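Local coordinates for protein carbamate kinase (Mycoplasma penetrans, PDB 4AXS) that probably acts as a carbamate kinase of the amino acid kinase family, moving a phosphoryl group between carbamoyl phosphate and a nucleotide, at residues A[246-252]-A[309-315]; A[254-258]-A[325-329]. One frame throughout, in Å; residues are numbered along the deposited sequence.

Interaction 1. Residues A[246-252]-A[309-315]; sequences DIFVVLT and SAIIADL. With SO4 (sulfate ion), chain C.
Val250 N gives its hydrogen to Ile311 O at 2.7 Å, nearly along the C=O axis, in the middle of a parallel pairing between strands 247-251 and 309-313, two neighbours in the main mixed sheet of this amino acid kinase fold. Before it, Ile311 N binds Phe248 O (2.9 Å), the donor tilted 31° from the carbonyl plane; beyond it, Thr252 N reaches Ala313 O at 3.1 Å, a further rung of the pairing. On one face of the sheet Ile247 and Ile311 lie side by side and point the same way, CG2 of Ile247 meeting CD1 of Ile311 at 4.0 Å. Farther along this face Leu315 crosses Leu251 at about a right angle, its CD2 against Leu251 CB (3.5 Å). The other face carries Phe248, Val250, Ala310 and Ile312, and Val250 CG2 rests over one face of the Phe248 ring, offset toward the rim. Helix 292-302 packs on Ala310 and Ile312, helix 232-242 on Phe248 and Val250, while strand 27-31 pairs with the far edge of 247-251. At the C-terminal end Thr252 divides its two branches: CG2 meets Ile312 CG2 at 3.6 Å, and OG1, anti to the backbone N (chi1 -163°), turns to a sulfate that Asn34 also binds; Thr252 OG1 is modelled 2.4 Å from sulfate O1, a hydrogen bond whose exact length is doubtful.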
ATOM      1  N   ASP A 246     -10.712  23.052  -0.476  1.00 64.05           N
ATOM      2  CA  ASP A 246     -10.741  24.414   0.031  1.00 64.04           C
ATOM      3  C   ASP A 246      -9.619  24.576   1.041  1.00 61.12           C
ATOM      4  O   ASP A 246      -8.744  25.421   0.885  1.00 62.82           O
ATOM      5  CB  ASP A 246     -12.081  24.678   0.711  1.00 60.73           C
ATOM      6  CG  ASP A 246     -13.243  24.148  -0.089  1.00 63.02           C
ATOM      7  OD1 ASP A 246     -13.258  24.385  -1.322  1.00 62.28           O
ATOM      8  OD2 ASP A 246     -14.119  23.479   0.514  1.00 63.20           O
ATOM      9  N   ILE A 247      -9.652  23.737   2.068  1.00 58.03           N
ATOM     10  CA  ILE A 247      -8.698  23.810   3.161  1.00 55.03           C
ATOM     11  C   ILE A 247      -7.598  22.737   3.055  1.00 54.24           C
ATOM     12  O   ILE A 247      -7.831  21.616   2.596  1.00 45.75           O
ATOM     13  CB  ILE A 247      -9.414  23.688   4.536  1.00 52.06           C
ATOM     14  CG1 ILE A 247     -10.526  24.733   4.670  1.00 54.62           C
ATOM     15  CG2 ILE A 247      -8.424  23.818   5.671  1.00 52.43           C
ATOM     16  CD1 ILE A 247     -11.905  24.250   4.253  1.00 51.12           C
ATOM     17  N   PHE A 248      -6.401  23.130   3.482  1.00 52.55           N
ATOM     18  CA  PHE A 248      -5.257  22.258   3.635  1.00 45.03           C
ATOM     19  C   PHE A 248      -4.791  22.381   5.083  1.00 48.25           C
ATOM     20  O   PHE A 248      -4.220  23.396   5.458  1.00 51.28           O
ATOM     21  CB  PHE A 248      -4.148  22.691   2.671  1.00 41.57           C
ATOM     22  CG  PHE A 248      -2.869  21.896   2.804  1.00 46.23           C
ATOM     23  CD1 PHE A 248      -2.887  20.576   3.248  1.00 46.71           C
ATOM     24  CD2 PHE A 248      -1.645  22.461   2.460  1.00 46.04           C
ATOM     25  CE1 PHE A 248      -1.702  19.839   3.366  1.00 43.53           C
ATOM     26  CE2 PHE A 248      -0.456  21.732   2.575  1.00 43.65           C
ATOM     27  CZ  PHE A 248      -0.486  20.418   3.028  1.00 39.69           C
ATOM     28  N   VAL A 249      -5.050  21.366   5.905  1.00 47.15           N
ATOM     29  CA  VAL A 249      -4.624  21.405   7.303  1.00 43.50           C
ATOM     30  C   VAL A 249      -3.357  20.607   7.543  1.00 43.58           C
ATOM     31  O   VAL A 249      -3.290  19.419   7.228  1.00 46.70           O
ATOM     32  CB  VAL A 249      -5.681  20.831   8.254  1.00 46.93           C
ATOM     33  CG1 VAL A 249      -5.133  20.800   9.685  1.00 41.34           C
ATOM     34  CG2 VAL A 249      -6.979  21.614   8.165  1.00 47.09           C
ATOM     35  N   VAL A 250      -2.369  21.264   8.130  1.00 39.42           N
ATOM     36  CA  VAL A 250      -1.094  20.648   8.453  1.00 43.14           C
ATOM     37  C   VAL A 250      -0.999  20.424   9.959  1.00 47.79           C
ATOM     38  O   VAL A 250      -0.897  21.391  10.730  1.00 43.76           O
ATOM     39  CB  VAL A 250       0.066  21.556   7.998  1.00 46.87           C
ATOM     40  CG1 VAL A 250       1.405  21.029   8.502  1.00 44.74           C
ATOM     41  CG2 VAL A 250       0.052  21.719   6.470  1.00 37.20           C
ATOM     42  N   LEU A 251      -1.051  19.157  10.377  1.00 45.64           N
ATOM     43  CA  LEU A 251      -1.069  18.830  11.799  1.00 42.43           C
ATOM     44  C   LEU A 251       0.332  18.794  12.338  1.00 45.96           C
ATOM     45  O   LEU A 251       1.228  18.198  11.744  1.00 52.76           O
ATOM     46  CB  LEU A 251      -1.754  17.502  12.060  1.00 46.15           C
ATOM     47  CG  LEU A 251      -3.235  17.479  11.720  1.00 51.59           C
ATOM     48  CD1 LEU A 251      -3.824  16.115  12.059  1.00 53.17           C
ATOM     49  CD2 LEU A 251      -3.959  18.597  12.459  1.00 53.91           C
ATOM     50  N   THR A 252       0.514  19.435  13.478  1.00 46.42           N
ATOM     51  CA  THR A 252       1.840  19.716  13.977  1.00 49.11           C
ATOM     52  C   THR A 252       1.685  20.067  15.441  1.00 48.52           C
ATOM     53  O   THR A 252       0.596  20.425  15.876  1.00 49.65           O
ATOM     54  CB  THR A 252       2.473  20.896  13.206  1.00 50.00           C
ATOM     55  OG1 THR A 252       3.890  20.916  13.422  1.00 52.12           O
ATOM     56  CG2 THR A 252       1.851  22.226  13.641  1.00 45.45           C
ATOM     57  N   SER A 309      -7.835  28.366   2.196  1.00 55.98           N
ATOM     58  CA  SER A 309      -6.922  28.669   3.290  1.00 56.04           C
ATOM     59  C   SER A 309      -6.052  27.466   3.641  1.00 54.80           C
ATOM     60  O   SER A 309      -6.217  26.380   3.082  1.00 55.56           O
ATOM     61  CB  SER A 309      -7.692  29.158   4.523  1.00 53.36           C
ATOM     62  OG  SER A 309      -8.845  28.364   4.765  1.00 57.64           O
ATOM     63  N   ALA A 310      -5.112  27.668   4.558  1.00 53.27           N
ATOM     64  CA  ALA A 310      -4.274  26.578   5.043  1.00 50.76           C
ATOM     65  C   ALA A 310      -4.133  26.733   6.538  1.00 51.52           C
ATOM     66  O   ALA A 310      -3.847  27.827   7.040  1.00 55.12           O
ATOM     67  CB  ALA A 310      -2.905  26.584   4.361  1.00 46.82           C
ATOM     68  N   ILE A 311      -4.351  25.651   7.266  1.00 47.65           N
ATOM     69  CA  ILE A 311      -4.328  25.761   8.708  1.00 49.79           C
ATOM     70  C   ILE A 311      -3.202  24.943   9.284  1.00 46.65           C
ATOM     71  O   ILE A 311      -3.094  23.763   9.003  1.00 46.33           O
ATOM     72  CB  ILE A 311      -5.657  25.316   9.327  1.00 51.04           C
ATOM     73  CG1 ILE A 311      -6.798  26.194   8.807  1.00 46.80           C
ATOM     74  CG2 ILE A 311      -5.579  25.391  10.851  1.00 49.46           C
ATOM     75  CD1 ILE A 311      -8.179  25.690   9.166  1.00 48.53           C
ATOM     76  N   ILE A 312      -2.357  25.590  10.080  1.00 45.05           N
ATOM     77  CA  ILE A 312      -1.293  24.904  10.793  1.00 44.89           C
ATOM     78  C   ILE A 312      -1.608  24.847  12.279  1.00 45.59           C
ATOM     79  O   ILE A 312      -1.229  25.736  13.027  1.00 52.33           O
ATOM     80  CB  ILE A 312       0.066  25.595  10.596  1.00 42.98           C
ATOM     81  CG1 ILE A 312       0.468  25.589   9.122  1.00 45.17           C
ATOM     82  CG2 ILE A 312       1.136  24.910  11.412  1.00 42.02           C
ATOM     83  CD1 ILE A 312       1.930  25.935   8.907  1.00 39.85           C
ATOM     84  N   ALA A 313      -2.298  23.796  12.705  1.00 52.44           N
ATOM     85  CA  ALA A 313      -2.680  23.649  14.106  1.00 44.67           C
ATOM     86  C   ALA A 313      -2.323  22.272  14.669  1.00 47.91           C
ATOM     87  O   ALA A 313      -1.898  21.376  13.932  1.00 48.69           O
ATOM     88  CB  ALA A 313      -4.166  23.931  14.278  1.00 43.48           C
ATOM     89  N   ASP A 314      -2.509  22.113  15.979  1.00 49.13           N
ATOM     90  CA  ASP A 314      -2.199  20.866  16.676  1.00 51.02           C
ATOM     91  C   ASP A 314      -3.368  19.891  16.608  1.00 54.97           C
ATOM     92  O   ASP A 314      -4.490  20.270  16.278  1.00 55.93           O
ATOM     93  CB  ASP A 314      -1.690  21.145  18.094  1.00 53.13           C
ATOM     94  CG  ASP A 314      -1.437  19.864  18.898  1.00 60.21           C
ATOM     95  OD1 ASP A 314      -1.084  18.820  18.301  1.00 58.66           O
ATOM     96  OD2 ASP A 314      -1.580  19.898  20.142  1.00 64.54           O
ATOM     97  N   LEU A 315      -3.078  18.626  16.903  1.00 57.83           N
ATOM     98  CA  LEU A 315      -4.084  17.569  16.949  1.00 58.42           C
ATOM     99  C   LEU A 315      -5.254  17.679  17.924  1.00 58.21           C
ATOM    100  O   LEU A 315      -6.404  17.408  17.567  1.00 59.83           O
ATOM    101  CB  LEU A 315      -3.427  16.281  17.441  1.00 58.78           C
ATOM    102  CG  LEU A 315      -2.776  15.388  16.380  1.00 59.81           C
ATOM    103  CD1 LEU A 315      -3.810  14.471  15.731  1.00 53.83           C
ATOM    104  CD2 LEU A 315      -2.038  16.239  15.343  1.00 59.45           C
TER
HETATM  105  S   SO4 C1312       5.616  17.546  13.316  1.00 68.64           S
HETATM  106  O1  SO4 C1312       4.883  18.752  13.687  1.00 63.77           O
HETATM  107  O2  SO4 C1312       5.759  16.728  14.523  1.00 60.86           O
HETATM  108  O3  SO4 C1312       4.869  16.837  12.277  1.00 59.21           O
HETATM  109  O4  SO4 C1312       6.937  17.902  12.783  1.00 61.57           O

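Interaction 2. Residues A[254-258]-A[325-329]; sequences VDYVY and LSGTK
With chi1 at -64°, Thr328 holds OG1 beside its own backbone N and presents it to Val257 N, which donates to it at 3.0 Å with an N-H...O angle of 161°. A chi1 of -54° likewise sets the Tyr256 ring beside its own backbone N, from where it extends along the backbone of Ser326 and Gly327. This contact joins the loop that follows strand 247-251 to the start of the edge strand 328-330, where the chain enters the sheet. The methyl CG1 of Val257 presses on the same threonine, 3.4 Å from Thr328 CB, the two side chains crossing at about a right angle. The ring of Tyr256 approaches the glycine obliquely: its CD1 lies 3.3 Å from Gly327 O, and Thr328 OG1 sits at the ring edge, near its plane. At the far end of the ring, Tyr256 OH comes within 3.5 Å of Leu325 O. Gly327 itself has a positive phi, a conformation glycine adopts more readily than other residues. On the loop side, Asp255 OD1 weakly accepts the hydrogen of Tyr256 N at 2.8 Å, tying the aspartate back onto its own loop. Outward from this shell, Thr328 OG1 in turn donates to Leu269 O, the backbones of Val257 and Leu269 are hydrogen-bonded, and Ala268 packs against Tyr256. Thr328 OG1 thus accepts from a backbone amide and, because a carbonyl can only accept, must give its own proton to Leu269 O, which fixes the rotation of this buried hydroxyl.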
ATOM      1  N   VAL A 254       2.082  22.386  17.519  1.00 45.95           N
ATOM      2  CA  VAL A 254       2.000  23.761  18.016  1.00 50.68           C
ATOM      3  C   VAL A 254       0.592  24.332  17.919  1.00 50.14           C
ATOM      4  O   VAL A 254      -0.158  24.013  17.003  1.00 52.85           O
ATOM      5  CB  VAL A 254       2.966  24.716  17.267  1.00 51.45           C
ATOM      6  CG1 VAL A 254       4.388  24.154  17.255  1.00 51.80           C
ATOM      7  CG2 VAL A 254       2.464  25.001  15.849  1.00 45.39           C
ATOM      8  N   ASP A 255       0.239  25.186  18.870  1.00 52.94           N
ATOM      9  CA  ASP A 255      -1.043  25.891  18.834  1.00 53.66           C
ATOM     10  C   ASP A 255      -1.052  27.015  17.788  1.00 51.61           C
ATOM     11  O   ASP A 255      -2.063  27.243  17.116  1.00 47.33           O
ATOM     12  CB  ASP A 255      -1.382  26.440  20.219  1.00 52.34           C
ATOM     13  CG  ASP A 255      -0.270  27.305  20.789  1.00 60.60           C
ATOM     14  OD1 ASP A 255       0.890  27.162  20.327  1.00 56.71           O
ATOM     15  OD2 ASP A 255      -0.558  28.133  21.694  1.00 57.31           O
ATOM     16  N   TYR A 256       0.083  27.705  17.659  1.00 51.77           N
ATOM     17  CA  TYR A 256       0.280  28.725  16.625  1.00 51.35           C
ATOM     18  C   TYR A 256       1.716  28.688  16.136  1.00 53.85           C
ATOM     19  O   TYR A 256       2.623  28.249  16.865  1.00 53.86           O
ATOM     20  CB  TYR A 256      -0.004  30.132  17.173  1.00 51.92           C
ATOM     21  CG  TYR A 256      -1.359  30.275  17.811  1.00 44.93           C
ATOM     22  CD1 TYR A 256      -2.472  30.620  17.055  1.00 43.10           C
ATOM     23  CD2 TYR A 256      -1.526  30.055  19.168  1.00 46.11           C
ATOM     24  CE1 TYR A 256      -3.718  30.744  17.636  1.00 46.05           C
ATOM     25  CE2 TYR A 256      -2.764  30.177  19.763  1.00 49.44           C
ATOM     26  CZ  TYR A 256      -3.857  30.521  18.995  1.00 50.34           C
ATOM     27  OH  TYR A 256      -5.088  30.639  19.595  1.00 53.46           O
ATOM     28  N   VAL A 257       1.943  29.155  14.913  1.00 48.69           N
ATOM     29  CA  VAL A 257       3.317  29.402  14.507  1.00 51.21           C
ATOM     30  C   VAL A 257       3.709  30.785  15.020  1.00 45.78           C
ATOM     31  O   VAL A 257       2.993  31.760  14.823  1.00 47.21           O
ATOM     32  CB  VAL A 257       3.554  29.256  12.979  1.00 49.26           C
ATOM     33  CG1 VAL A 257       2.243  28.949  12.248  1.00 44.50           C
ATOM     34  CG2 VAL A 257       4.286  30.497  12.401  1.00 39.70           C
ATOM     35  N   TYR A 258       4.836  30.853  15.711  1.00 49.84           N
ATOM     36  CA  TYR A 258       5.275  32.103  16.307  1.00 54.09           C
ATOM     37  C   TYR A 258       6.337  32.800  15.459  1.00 51.35           C
ATOM     38  O   TYR A 258       7.024  32.170  14.652  1.00 47.24           O
ATOM     39  CB  TYR A 258       5.769  31.867  17.737  1.00 49.25           C
ATOM     40  CG  TYR A 258       4.648  31.585  18.718  1.00 57.47           C
ATOM     41  CD1 TYR A 258       4.047  30.336  18.777  1.00 55.72           C
ATOM     42  CD2 TYR A 258       4.179  32.575  19.578  1.00 61.25           C
ATOM     43  CE1 TYR A 258       3.019  30.075  19.665  1.00 53.69           C
ATOM     44  CE2 TYR A 258       3.151  32.320  20.475  1.00 56.79           C
ATOM     45  CZ  TYR A 258       2.573  31.065  20.510  1.00 61.65           C
ATOM     46  OH  TYR A 258       1.544  30.800  21.396  1.00 64.44           O
ATOM     47  N   LEU A 325     -10.435  29.687  16.211  1.00 66.18           N
ATOM     48  CA  LEU A 325     -10.202  29.639  17.651  1.00 63.20           C
ATOM     49  C   LEU A 325      -8.811  29.138  18.027  1.00 63.38           C
ATOM     50  O   LEU A 325      -8.359  29.359  19.149  1.00 65.27           O
ATOM     51  CB  LEU A 325     -11.274  28.798  18.351  1.00 67.23           C
ATOM     52  CG  LEU A 325     -12.738  29.124  18.024  1.00 70.57           C
ATOM     53  CD1 LEU A 325     -13.661  28.582  19.115  1.00 62.07           C
ATOM     54  CD2 LEU A 325     -12.948  30.626  17.831  1.00 65.77           C
ATOM     55  N   SER A 326      -8.134  28.453  17.111  1.00 60.73           N
ATOM     56  CA  SER A 326      -6.740  28.080  17.348  1.00 53.27           C
ATOM     57  C   SER A 326      -5.953  27.998  16.044  1.00 52.03           C
ATOM     58  O   SER A 326      -6.507  28.166  14.949  1.00 53.48           O
ATOM     59  CB  SER A 326      -6.630  26.777  18.150  1.00 53.44           C
ATOM     60  OG  SER A 326      -5.352  26.642  18.767  1.00 48.64           O
ATOM     61  N   GLY A 327      -4.652  27.771  16.166  1.00 43.22           N
ATOM     62  CA  GLY A 327      -3.820  27.602  14.992  1.00 51.38           C
ATOM     63  C   GLY A 327      -3.681  28.836  14.113  1.00 54.81           C
ATOM     64  O   GLY A 327      -4.281  29.885  14.370  1.00 50.25           O
ATOM     65  N   THR A 328      -2.885  28.693  13.057  1.00 52.42           N
ATOM     66  CA  THR A 328      -2.514  29.813  12.214  1.00 46.41           C
ATOM     67  C   THR A 328      -3.062  29.633  10.816  1.00 48.41           C
ATOM     68  O   THR A 328      -2.631  28.734  10.092  1.00 54.84           O
ATOM     69  CB  THR A 328      -0.989  29.943  12.116  1.00 49.06           C
ATOM     70  OG1 THR A 328      -0.433  30.244  13.411  1.00 47.69           O
ATOM     71  CG2 THR A 328      -0.620  31.033  11.120  1.00 43.75           C
ATOM     72  N   LYS A 329      -4.013  30.480  10.435  1.00 45.34           N
ATOM     73  CA  LYS A 329      -4.593  30.422   9.098  1.00 45.59           C
ATOM     74  C   LYS A 329      -3.700  31.161   8.104  1.00 46.90           C
ATOM     75  O   LYS A 329      -3.212  32.256   8.395  1.00 47.79           O
ATOM     76  CB  LYS A 329      -5.996  31.019   9.104  1.00 49.48           C
ATOM     77  CG  LYS A 329      -6.786  30.821   7.821  1.00 50.04           C
ATOM     78  CD  LYS A 329      -7.824  31.921   7.653  1.00 50.83           C
ATOM     79  CE  LYS A 329      -9.091  31.416   6.966  1.00 56.14           C
ATOM     80  NZ  LYS A 329     -10.201  31.144   7.939  1.00 59.30           N
TER

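Overall arrangement
The two contacts lie side by side, their centres about 9 Å apart, and share one sheet: strand 309-313 of interaction 1 is flanked by strand 247-251 and, antiparallel, by strand 328-330 of interaction 2. A probable hydrogen bond from Ile312 N to Thr328 O, 3.2 Å long, joins them directly. Ala313 CB also packs on Gly327 CA at 3.8 Å, and Asp314 CB on Val254 O at 3.4 Å. The two contacts interleave along the chain, for the loop 254-258 follows soon after 246-252, and 325-329 after 309-315. The sulfate, probably a crystallisation component, touches interaction 1 at Thr252, at the C-terminal end of strand 247-251.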